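Local structure of uncharacterized protein AF_0924 (Archaeoglobus fulgidus, 3DT5) at residues A[20-24]-A[25-29]; A[38-41]-A[42-45]; A[74-78]-A[79-83]. The protein is of unknown function; this chain is the C-terminal domain of a probable archaeal membrane protein, and it binds a calcium ion in the crystal. All coordinates share one frame; numbering follows the deposited sequence. Where two conformers were deposited one is given.

From the N terminus the three contacts follow in series, none enclosing or crossing another, and each is local. Contact 1 (20-29) lies within helix 16-35 and closes no loop; it marks a widened turn where that helix packs against helices 88-116 and 43-52. Contact 2 (38-45) is the capped turn that starts helix 43-52. Contact 3 (74-83) closes the hairpin loop between strands 74-75 and 83-85. Contacts 2 and 3 touch: Glu44 shares the calcium ion with Ala74 and Asp75, and Tyr39 and Glu44 both pack on Trp83. Contact 1 stands apart, its centre about 24 Å from that of contact 3.

Contact 1. Residues A[20-24]-A[25-29]; sequences EDRLE and KFYIP. With EDO (1,2-ethanediol), chain C.
Arg22 and Tyr27 run side by side off helix 16-35, five residues apart. The guanidinium and ring planes stand 73° apart, with NH2 of Arg22 level with the ring at its edge, 3.0 Å from Tyr27 OH but badly angled for a hydrogen bond. The hydroxyl instead pairs with Glu104 and the backbone of Gly59, while Arg22 NE is taken by the carbonyl of Leu57. A bend at chi3 (76°) turns the guanidinium so that NH1 and NH2 both grip O2 of a 1,2-ethanediol, probably from the crystallisation liquor. The tight part lies around the Tyr27 ring: Phe26 CD2 lies 3.7 Å above its centre, and Leu23 and Tyr27 pack on helix 88-116, where apolar bulk suits a buried face. The other side is looser. Asp21 and Lys25 lie alongside each other, yet OD2 and NZ remain 4.9 Å apart, an attraction without contact that suits charged chains near solvent. Between these sides the backbone widens: Tyr27 N bonds Arg22 O at 3.1 Å, and Ile28 N bonds Leu23 O at 2.8 Å. Pro29 has no N-H to give and kinks the chain. Such i-to-i+5 bonds are the signature of a pi-type turn, or pi-bulge, within an alpha-helix.

Contact 2. Residues A[38-41]-A[42-45]; sequences VYTA and QTED. With CA (calcium ion), chain B.
Thr40 and Thr43 are joined by two bonds from backbone N-H groups at the start of helix 43-52. Thr40 N donates to Thr43 OG1 at 2.8 Å, and Thr43 N closes a type I turn on Thr40 O at 3.2 Å, coming from above the carbonyl plane. Thr40 OG1 in turn accepts from Gln42 N at 2.9 Å; the hydroxyl sits between the backbone N and the carbonyl carbon (chi1 66°), which swings it over the turn. Thr43 has its OG1 beside its own backbone N (chi1 -55°), turned back toward Thr40. Threonine suits both places because a short, branched side chain carries its hydroxyl close to the backbone. An alanine in place of Thr40 would probably leave Gln42 N without its capping acceptor and loosen the start of the helix.

Three waters extend the network. One takes the N-H of Glu44 and donates to Thr40 O; another links Ala41 O with Asp45 N in the same manner. The third bridges Tyr39 OH and Glu44 OE2, donating to the carboxylate at 2.6 Å. Both oxygens of Glu44 bind the calcium ion, each at 2.5 Å, in a site completed by Lys71, Ala74 and Asp75; an extended glutamate has the length to get there.

Outermost is the packing: the Tyr39 ring comes obliquely to Thr43, CD1 lying 3.9 Å from CB, while Thr43 and Glu44 also rest on Trp83. The Thr40-Thr43 pair is a capping box, the classic N-terminal stop signal of an alpha-helix.

Contact 3. Residues A[74-78]-A[79-83]; sequences ADKIA and GSANW. With CA (calcium ion), chain B.
Lys76 starts with CG opposite its carbonyl carbon (chi1 -67°) and then runs extended to NZ, a course that carries the chain over one face of the Trp83 indole. The ring is turned to receive it by chi1 -70° and chi2 105°. CE lies 3.3 Å above the ring plane, offset toward the rim, and makes a CH-pi contact with the five-membered ring; NZ, 4.5 Å from the centroid of that ring, adds a cation-pi interaction. The ammonium also donates to Ala81 O at 2.8 Å, from above the carbonyl plane. Lysine suits this place because its methylenes can lie on the indole while its charged end meets a carbonyl.

The two segments form a beta-hairpin loop between strands 74-75 and 83-85, reversed by a type I' turn from Ile77 to Ser80. Ser80 N bonds Ile77 O at 3.0 Å, and Gly79 fits because any CB there would strike Ala78 O. Ser80 OG accepts from Asn82 N at 2.9 Å, an ST turn that shapes the return. One water bridges Ile77 N and Asn82 O across the loop.

On strand 74-75, Ala74 O and Asp75 OD1 bind the calcium ion, joined by Glu44 and Lys71, while Asp75 OD2 is held by Tyr86. Buried Trp83 gives NE1 to Ala33 O and meets Phe70 edge-to-face, fixing the indole beneath Lys76.

Contact 1. Residues A[20-24]-A[25-29]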
ATOM      1  N   GLU A  20       2.259  14.438   6.767  1.00 39.01           N
ATOM      2  CA  GLU A  20       2.361  13.350   7.755  0.60 38.80           C
ATOM      3  C   GLU A  20       1.110  12.458   7.734  1.00 39.64           C
ATOM      4  O   GLU A  20       1.231  11.249   7.839  1.00 40.30           O
ATOM      5  CB  GLU A  20       2.616  13.897   9.174  0.60 38.47           C
ATOM      6  CG  GLU A  20       4.075  14.384   9.440  0.60 37.60           C
ATOM      7  CD  GLU A  20       4.245  15.255  10.721  0.60 37.09           C
ATOM      8  OE1 GLU A  20       3.303  15.334  11.538  0.60 34.23           O
ATOM      9  OE2 GLU A  20       5.334  15.868  10.914  0.60 33.27           O
ATOM     10  N   ASP A  21      -0.087  13.054   7.593  1.00 39.76           N
ATOM     11  CA  ASP A  21      -1.349  12.285   7.531  1.00 40.53           C
ATOM     12  C   ASP A  21      -1.386  11.369   6.291  1.00 41.49           C
ATOM     13  O   ASP A  21      -1.875  10.252   6.384  1.00 42.31           O
ATOM     14  CB  ASP A  21      -2.604  13.163   7.509  1.00 40.15           C
ATOM     15  CG  ASP A  21      -2.882  13.846   8.838  1.00 41.80           C
ATOM     16  OD1 ASP A  21      -2.271  13.464   9.858  1.00 42.87           O
ATOM     17  OD2 ASP A  21      -3.717  14.774   8.859  1.00 43.99           O
ATOM     18  N   ARG A  22      -0.899  11.850   5.150  1.00 40.52           N
ATOM     19  CA  ARG A  22      -0.843  11.005   3.968  1.00 41.59           C
ATOM     20  C   ARG A  22       0.056   9.777   4.258  1.00 41.85           C
ATOM     21  O   ARG A  22      -0.343   8.637   3.960  1.00 42.51           O
ATOM     22  CB  ARG A  22      -0.344  11.785   2.737  1.00 38.29           C
ATOM     23  CG  ARG A  22      -1.217  12.971   2.318  1.00 40.97           C
ATOM     24  CD  ARG A  22      -0.606  13.559   1.005  1.00 41.78           C
ATOM     25  NE  ARG A  22      -0.926  12.704  -0.139  1.00 40.16           N
ATOM     26  CZ  ARG A  22      -0.280  12.693  -1.310  1.00 40.71           C
ATOM     27  NH1 ARG A  22       0.698  13.558  -1.589  1.00 39.72           N
ATOM     28  NH2 ARG A  22      -0.670  11.847  -2.248  1.00 39.54           N
ATOM     29  N   LEU A  23       1.270  10.002   4.760  1.00 41.38           N
ATOM     30  CA  LEU A  23       2.186   8.907   5.090  1.00 41.41           C
ATOM     31  C   LEU A  23       1.595   7.959   6.125  1.00 41.11           C
ATOM     32  O   LEU A  23       1.626   6.725   5.958  1.00 40.78           O
ATOM     33  CB  LEU A  23       3.536   9.431   5.594  1.00 40.95           C
ATOM     34  CG  LEU A  23       4.305  10.255   4.548  1.00 43.73           C
ATOM     35  CD1 LEU A  23       5.512  10.937   5.226  1.00 42.15           C
ATOM     36  CD2 LEU A  23       4.780   9.369   3.373  1.00 40.28           C
ATOM     37  N   GLU A  24       1.062   8.516   7.212  1.00 40.60           N
ATOM     38  CA  GLU A  24       0.661   7.686   8.331  1.00 41.21           C
ATOM     39  C   GLU A  24      -0.684   7.014   8.117  1.00 40.10           C
ATOM     40  O   GLU A  24      -0.923   5.962   8.679  1.00 39.52           O
ATOM     41  CB  GLU A  24       0.616   8.469   9.634  1.00 40.71           C
ATOM     42  CG  GLU A  24       2.003   8.889  10.138  1.00 44.57           C
ATOM     43  CD  GLU A  24       1.923   9.806  11.368  1.00 46.85           C
ATOM     44  OE1 GLU A  24       0.802  10.020  11.918  1.00 54.26           O
ATOM     45  OE2 GLU A  24       2.995  10.298  11.808  1.00 54.86           O
ATOM     46  N   LYS A  25      -1.577   7.623   7.353  1.00 37.59           N
ATOM     47  CA  LYS A  25      -2.944   7.073   7.280  1.00 38.48           C
ATOM     48  C   LYS A  25      -3.132   6.304   5.965  1.00 37.48           C
ATOM     49  O   LYS A  25      -4.110   5.586   5.811  1.00 37.98           O
ATOM     50  CB  LYS A  25      -4.028   8.170   7.418  1.00 37.08           C
ATOM     51  CG  LYS A  25      -4.041   8.884   8.819  1.00 39.07           C
ATOM     52  CD  LYS A  25      -5.081   9.999   8.789  1.00 41.05           C
ATOM     53  CE  LYS A  25      -5.157  10.704  10.104  1.00 44.84           C
ATOM     54  NZ  LYS A  25      -6.585  11.080  10.401  1.00 52.40           N
ATOM     55  N   PHE A  26      -2.231   6.494   5.015  1.00 36.63           N
ATOM     56  CA  PHE A  26      -2.411   5.863   3.712  1.00 36.56           C
ATOM     57  C   PHE A  26      -1.181   5.056   3.294  1.00 36.49           C
ATOM     58  O   PHE A  26      -1.256   3.836   3.251  1.00 36.04           O
ATOM     59  CB  PHE A  26      -2.793   6.898   2.612  1.00 34.56           C
ATOM     60  CG  PHE A  26      -3.065   6.228   1.274  1.00 35.23           C
ATOM     61  CD1 PHE A  26      -4.341   5.736   0.965  1.00 34.93           C
ATOM     62  CD2 PHE A  26      -2.028   6.017   0.391  1.00 35.33           C
ATOM     63  CE1 PHE A  26      -4.611   5.062  -0.243  1.00 34.41           C
ATOM     64  CE2 PHE A  26      -2.261   5.330  -0.845  1.00 34.59           C
ATOM     65  CZ  PHE A  26      -3.548   4.852  -1.139  1.00 35.77           C
ATOM     66  N   TYR A  27      -0.056   5.728   3.038  1.00 34.98           N
ATOM     67  CA  TYR A  27       1.085   5.035   2.417  1.00 36.35           C
ATOM     68  C   TYR A  27       1.650   3.934   3.319  1.00 36.72           C
ATOM     69  O   TYR A  27       1.792   2.801   2.903  1.00 35.35           O
ATOM     70  CB  TYR A  27       2.184   6.026   2.038  1.00 35.89           C
ATOM     71  CG  TYR A  27       1.747   6.854   0.856  1.00 36.02           C
ATOM     72  CD1 TYR A  27       1.730   6.296  -0.435  1.00 36.21           C
ATOM     73  CD2 TYR A  27       1.218   8.126   1.039  1.00 35.54           C
ATOM     74  CE1 TYR A  27       1.235   7.043  -1.535  1.00 33.59           C
ATOM     75  CE2 TYR A  27       0.722   8.879  -0.043  1.00 35.52           C
ATOM     76  CZ  TYR A  27       0.751   8.323  -1.325  1.00 35.68           C
ATOM     77  OH  TYR A  27       0.277   9.010  -2.405  1.00 35.87           O
ATOM     78  N   ILE A  28       1.988   4.295   4.549  1.00 36.72           N
ATOM     79  CA  ILE A  28       2.609   3.320   5.456  1.00 37.30           C
ATOM     80  C   ILE A  28       1.686   2.120   5.764  1.00 37.66           C
ATOM     81  O   ILE A  28       2.114   0.975   5.625  1.00 38.22           O
ATOM     82  CB  ILE A  28       3.161   4.006   6.727  1.00 37.18           C
ATOM     83  CG1 ILE A  28       4.305   4.953   6.318  1.00 40.45           C
ATOM     84  CG2 ILE A  28       3.630   2.924   7.810  1.00 38.17           C
ATOM     85  CD1 ILE A  28       4.733   5.945   7.377  1.00 45.02           C
ATOM     86  N   PRO A  29       0.412   2.363   6.179  1.00 37.46           N
ATOM     87  CA  PRO A  29      -0.404   1.161   6.415  1.00 37.87           C
ATOM     88  C   PRO A  29      -0.609   0.290   5.187  1.00 37.25           C
ATOM     89  O   PRO A  29      -0.619  -0.923   5.320  1.00 36.03           O
ATOM     90  CB  PRO A  29      -1.752   1.693   6.940  1.00 38.03           C
ATOM     91  CG  PRO A  29      -1.652   3.148   6.929  1.00 39.01           C
ATOM     92  CD  PRO A  29      -0.279   3.605   6.544  1.00 37.05           C
TER
HETATM   93  C1  EDO C 302       3.480  11.958  -4.499  1.00 37.15           C
HETATM   94  O1  EDO C 302       3.723  12.357  -5.846  1.00 37.46           O
HETATM   95  C2  EDO C 302       2.051  11.394  -4.455  1.00 33.96           C
HETATM   96  O2  EDO C 302       1.180  12.490  -4.365  1.00 33.73           O

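Contact 2. Residues A[38-41]-A[42-45]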
ATOM      1  N   VAL A  38       2.540  -8.871   9.637  1.00 52.83           N
ATOM      2  CA  VAL A  38       1.356  -8.541  10.441  1.00 53.59           C
ATOM      3  C   VAL A  38       0.044  -8.824   9.701  1.00 51.97           C
ATOM      4  O   VAL A  38      -0.138  -8.434   8.560  1.00 53.96           O
ATOM      5  CB  VAL A  38       1.404  -7.069  10.879  1.00 54.24           C
ATOM      6  CG1 VAL A  38       0.108  -6.664  11.575  1.00 56.80           C
ATOM      7  CG2 VAL A  38       2.628  -6.838  11.828  1.00 55.55           C
ATOM      8  N   TYR A  39      -0.863  -9.536  10.347  1.00 49.52           N
ATOM      9  CA  TYR A  39      -2.108  -9.934   9.719  1.00 46.86           C
ATOM     10  C   TYR A  39      -3.033 -10.253  10.857  1.00 45.70           C
ATOM     11  O   TYR A  39      -2.606 -10.897  11.827  1.00 45.11           O
ATOM     12  CB  TYR A  39      -1.935 -11.198   8.837  1.00 46.77           C
ATOM     13  CG  TYR A  39      -3.275 -11.725   8.389  1.00 45.01           C
ATOM     14  CD1 TYR A  39      -3.932 -11.174   7.273  1.00 45.52           C
ATOM     15  CD2 TYR A  39      -3.944 -12.713   9.128  1.00 47.38           C
ATOM     16  CE1 TYR A  39      -5.222 -11.636   6.876  1.00 44.70           C
ATOM     17  CE2 TYR A  39      -5.241 -13.161   8.754  1.00 45.66           C
ATOM     18  CZ  TYR A  39      -5.855 -12.624   7.617  1.00 48.23           C
ATOM     19  OH  TYR A  39      -7.124 -13.036   7.245  1.00 48.48           O
ATOM     20  N   THR A  40      -4.277  -9.781  10.766  1.00 44.40           N
ATOM     21  CA  THR A  40      -5.297  -9.981  11.815  1.00 44.36           C
ATOM     22  C   THR A  40      -6.589 -10.281  11.118  1.00 44.47           C
ATOM     23  O   THR A  40      -6.649 -10.181   9.889  1.00 45.18           O
ATOM     24  CB  THR A  40      -5.530  -8.698  12.638  1.00 44.71           C
ATOM     25  OG1 THR A  40      -6.124  -7.680  11.794  1.00 40.69           O
ATOM     26  CG2 THR A  40      -4.206  -8.211  13.196  1.00 46.11           C
ATOM     27  N   ALA A  41      -7.629 -10.614  11.881  1.00 43.52           N
ATOM     28  CA  ALA A  41      -8.933 -10.824  11.281  1.00 44.09           C
ATOM     29  C   ALA A  41      -9.507  -9.522  10.685  1.00 43.98           C
ATOM     30  O   ALA A  41     -10.580  -9.538  10.062  1.00 44.83           O
ATOM     31  CB  ALA A  41      -9.901 -11.370  12.344  1.00 43.06           C
ATOM     32  N   GLN A  42      -8.839  -8.394  10.932  1.00 42.57           N
ATOM     33  CA  GLN A  42      -9.337  -7.103  10.469  1.00 42.68           C
ATOM     34  C   GLN A  42      -8.553  -6.564   9.263  1.00 40.93           C
ATOM     35  O   GLN A  42      -8.942  -5.559   8.676  1.00 40.57           O
ATOM     36  CB  GLN A  42      -9.292  -6.083  11.604  1.00 42.61           C
ATOM     37  CG  GLN A  42     -10.404  -6.275  12.633  1.00 46.73           C
ATOM     38  CD  GLN A  42     -10.109  -7.438  13.555  1.00 50.98           C
ATOM     39  OE1 GLN A  42      -9.005  -7.557  14.103  1.00 52.49           O
ATOM     40  NE2 GLN A  42     -11.081  -8.316  13.717  1.00 50.11           N
ATOM     41  N   THR A  43      -7.464  -7.229   8.897  1.00 40.05           N
ATOM     42  CA  THR A  43      -6.592  -6.734   7.838  1.00 39.99           C
ATOM     43  C   THR A  43      -7.276  -6.589   6.479  1.00 40.04           C
ATOM     44  O   THR A  43      -7.087  -5.580   5.823  1.00 38.00           O
ATOM     45  CB  THR A  43      -5.326  -7.572   7.696  1.00 40.76           C
ATOM     46  OG1 THR A  43      -4.691  -7.606   8.979  1.00 41.33           O
ATOM     47  CG2 THR A  43      -4.313  -6.906   6.677  1.00 39.01           C
ATOM     48  N   GLU A  44      -8.047  -7.580   6.037  1.00 39.19           N
ATOM     49  CA  GLU A  44      -8.696  -7.406   4.729  1.00 39.13           C
ATOM     50  C   GLU A  44      -9.622  -6.194   4.762  1.00 38.72           C
ATOM     51  O   GLU A  44      -9.691  -5.428   3.781  1.00 37.82           O
ATOM     52  CB  GLU A  44      -9.506  -8.670   4.370  1.00 39.00           C
ATOM     53  CG  GLU A  44      -8.648  -9.924   4.129  1.00 39.11           C
ATOM     54  CD  GLU A  44      -9.374 -10.967   3.254  1.00 39.86           C
ATOM     55  OE1 GLU A  44     -10.490 -10.687   2.745  1.00 41.73           O
ATOM     56  OE2 GLU A  44      -8.833 -12.078   3.055  1.00 40.36           O
ATOM     57  N   ASP A  45     -10.360  -6.017   5.872  1.00 39.35           N
ATOM     58  CA  ASP A  45     -11.270  -4.870   5.964  1.00 40.04           C
ATOM     59  C   ASP A  45     -10.500  -3.544   6.047  1.00 40.40           C
ATOM     60  O   ASP A  45     -10.939  -2.504   5.467  1.00 40.81           O
ATOM     61  CB  ASP A  45     -12.228  -4.989   7.139  1.00 41.63           C
ATOM     62  CG  ASP A  45     -13.267  -6.091   6.945  1.00 46.25           C
ATOM     63  OD1 ASP A  45     -13.784  -6.284   5.814  1.00 50.31           O
ATOM     64  OD2 ASP A  45     -13.558  -6.762   7.949  1.00 51.81           O
TER
HETATM   65 CA    CA B 301     -10.498 -12.754   1.307  1.00 33.44          CA
HETATM   66  O   HOH W   1      -7.423 -13.680   4.503  1.00 30.69           O
HETATM   67  O   HOH W   2      -8.394 -10.156   7.462  1.00 33.13           O
HETATM   68  O   HOH W   3     -11.107  -8.209   7.582  1.00 38.88           O

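Contact 3. Residues A[74-78]-A[79-83]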
ATOM      1  N   ALA A  74      -8.681 -12.274  -2.719  1.00 41.08           N
ATOM      2  CA  ALA A  74      -7.468 -12.883  -2.147  1.00 39.14           C
ATOM      3  C   ALA A  74      -7.705 -13.289  -0.687  1.00 38.40           C
ATOM      4  O   ALA A  74      -8.666 -12.847  -0.086  1.00 38.23           O
ATOM      5  CB  ALA A  74      -6.295 -11.885  -2.241  1.00 39.02           C
ATOM      6  N   ASP A  75      -6.834 -14.153  -0.161  1.00 37.78           N
ATOM      7  CA  ASP A  75      -6.851 -14.646   1.218  1.00 37.43           C
ATOM      8  C   ASP A  75      -5.438 -14.965   1.613  1.00 36.77           C
ATOM      9  O   ASP A  75      -4.631 -15.328   0.762  1.00 35.79           O
ATOM     10  CB  ASP A  75      -7.644 -15.977   1.361  1.00 37.15           C
ATOM     11  CG  ASP A  75      -9.137 -15.793   1.280  1.00 38.49           C
ATOM     12  OD1 ASP A  75      -9.670 -14.895   1.969  1.00 37.66           O
ATOM     13  OD2 ASP A  75      -9.802 -16.608   0.598  1.00 37.53           O
ATOM     14  N   LYS A  76      -5.155 -14.913   2.922  1.00 35.81           N
ATOM     15  CA  LYS A  76      -3.951 -15.564   3.488  1.00 36.76           C
ATOM     16  C   LYS A  76      -4.397 -16.972   3.988  1.00 37.23           C
ATOM     17  O   LYS A  76      -5.347 -17.087   4.756  1.00 37.36           O
ATOM     18  CB  LYS A  76      -3.357 -14.754   4.663  1.00 35.10           C
ATOM     19  CG  LYS A  76      -2.793 -13.428   4.176  1.00 38.21           C
ATOM     20  CD  LYS A  76      -1.657 -12.940   5.043  1.00 36.62           C
ATOM     21  CE  LYS A  76      -1.179 -11.499   4.625  1.00 36.05           C
ATOM     22  NZ  LYS A  76       0.143 -11.176   5.288  1.00 36.70           N
ATOM     23  N   ILE A  77      -3.709 -18.006   3.509  1.00 37.13           N
ATOM     24  CA  ILE A  77      -4.105 -19.400   3.732  1.00 37.96           C
ATOM     25  C   ILE A  77      -2.920 -20.136   4.330  1.00 37.22           C
ATOM     26  O   ILE A  77      -1.767 -19.750   4.057  1.00 36.54           O
ATOM     27  CB  ILE A  77      -4.446 -20.016   2.374  1.00 37.41           C
ATOM     28  CG1 ILE A  77      -5.649 -19.254   1.758  1.00 39.93           C
ATOM     29  CG2 ILE A  77      -4.714 -21.507   2.470  1.00 39.00           C
ATOM     30  CD1 ILE A  77      -5.745 -19.413   0.184  1.00 41.41           C
ATOM     31  N   ALA A  78      -3.200 -21.160   5.170  1.00 36.04           N
ATOM     32  CA  ALA A  78      -2.206 -22.144   5.626  1.00 36.18           C
ATOM     33  C   ALA A  78      -1.147 -21.562   6.544  1.00 37.00           C
ATOM     34  O   ALA A  78      -0.081 -22.177   6.692  1.00 35.82           O
ATOM     35  CB  ALA A  78      -1.536 -22.848   4.442  1.00 35.49           C
ATOM     36  N   GLY A  79      -1.415 -20.376   7.104  1.00 35.42           N
ATOM     37  CA  GLY A  79      -0.417 -19.699   7.957  1.00 36.78           C
ATOM     38  C   GLY A  79       0.603 -18.875   7.166  1.00 37.00           C
ATOM     39  O   GLY A  79       1.498 -18.290   7.757  1.00 36.93           O
ATOM     40  N   SER A  80       0.473 -18.839   5.833  1.00 36.55           N
ATOM     41  CA  SER A  80       1.392 -18.066   4.990  1.00 37.56           C
ATOM     42  C   SER A  80       1.255 -16.545   5.235  1.00 38.91           C
ATOM     43  O   SER A  80       0.161 -16.033   5.562  1.00 39.12           O
ATOM     44  CB  SER A  80       1.135 -18.376   3.497  1.00 36.43           C
ATOM     45  OG  SER A  80       2.055 -17.652   2.675  1.00 35.12           O
ATOM     46  N   ALA A  81       2.359 -15.812   5.080  1.00 38.29           N
ATOM     47  CA  ALA A  81       2.318 -14.369   5.025  1.00 37.63           C
ATOM     48  C   ALA A  81       1.888 -13.870   3.636  1.00 40.09           C
ATOM     49  O   ALA A  81       1.683 -12.657   3.456  1.00 38.89           O
ATOM     50  CB  ALA A  81       3.712 -13.761   5.422  1.00 37.59           C
ATOM     51  N   ASN A  82       1.771 -14.764   2.646  1.00 39.69           N
ATOM     52  CA  ASN A  82       1.448 -14.286   1.297  1.00 41.32           C
ATOM     53  C   ASN A  82      -0.030 -14.145   1.137  1.00 40.50           C
ATOM     54  O   ASN A  82      -0.789 -14.962   1.672  1.00 38.65           O
ATOM     55  CB  ASN A  82       1.925 -15.249   0.204  1.00 42.09           C
ATOM     56  CG  ASN A  82       3.438 -15.291   0.102  1.00 48.59           C
ATOM     57  OD1 ASN A  82       4.138 -14.277   0.304  1.00 51.50           O
ATOM     58  ND2 ASN A  82       3.963 -16.492  -0.133  1.00 55.67           N
ATOM     59  N   TRP A  83      -0.425 -13.102   0.396  1.00 39.80           N
ATOM     60  CA  TRP A  83      -1.789 -12.971  -0.075  1.00 39.82           C
ATOM     61  C   TRP A  83      -1.910 -13.867  -1.324  1.00 40.10           C
ATOM     62  O   TRP A  83      -1.159 -13.712  -2.274  1.00 39.67           O
ATOM     63  CB  TRP A  83      -2.109 -11.515  -0.456  1.00 38.59           C
ATOM     64  CG  TRP A  83      -2.199 -10.586   0.721  1.00 38.40           C
ATOM     65  CD1 TRP A  83      -1.252  -9.646   1.111  1.00 36.01           C
ATOM     66  CD2 TRP A  83      -3.261 -10.514   1.662  1.00 37.01           C
ATOM     67  NE1 TRP A  83      -1.695  -8.980   2.247  1.00 37.73           N
ATOM     68  CE2 TRP A  83      -2.940  -9.474   2.580  1.00 37.65           C
ATOM     69  CE3 TRP A  83      -4.501 -11.191   1.790  1.00 37.22           C
ATOM     70  CZ2 TRP A  83      -3.776  -9.142   3.668  1.00 39.35           C
ATOM     71  CZ3 TRP A  83      -5.360 -10.812   2.854  1.00 36.78           C
ATOM     72  CH2 TRP A  83      -4.989  -9.800   3.767  1.00 37.43           C
TER
HETATM   73 CA    CA B 301     -10.498 -12.754   1.307  1.00 33.44          CA
HETATM   74  O   HOH W   4      -1.824 -17.426   1.374  1.00 32.91           O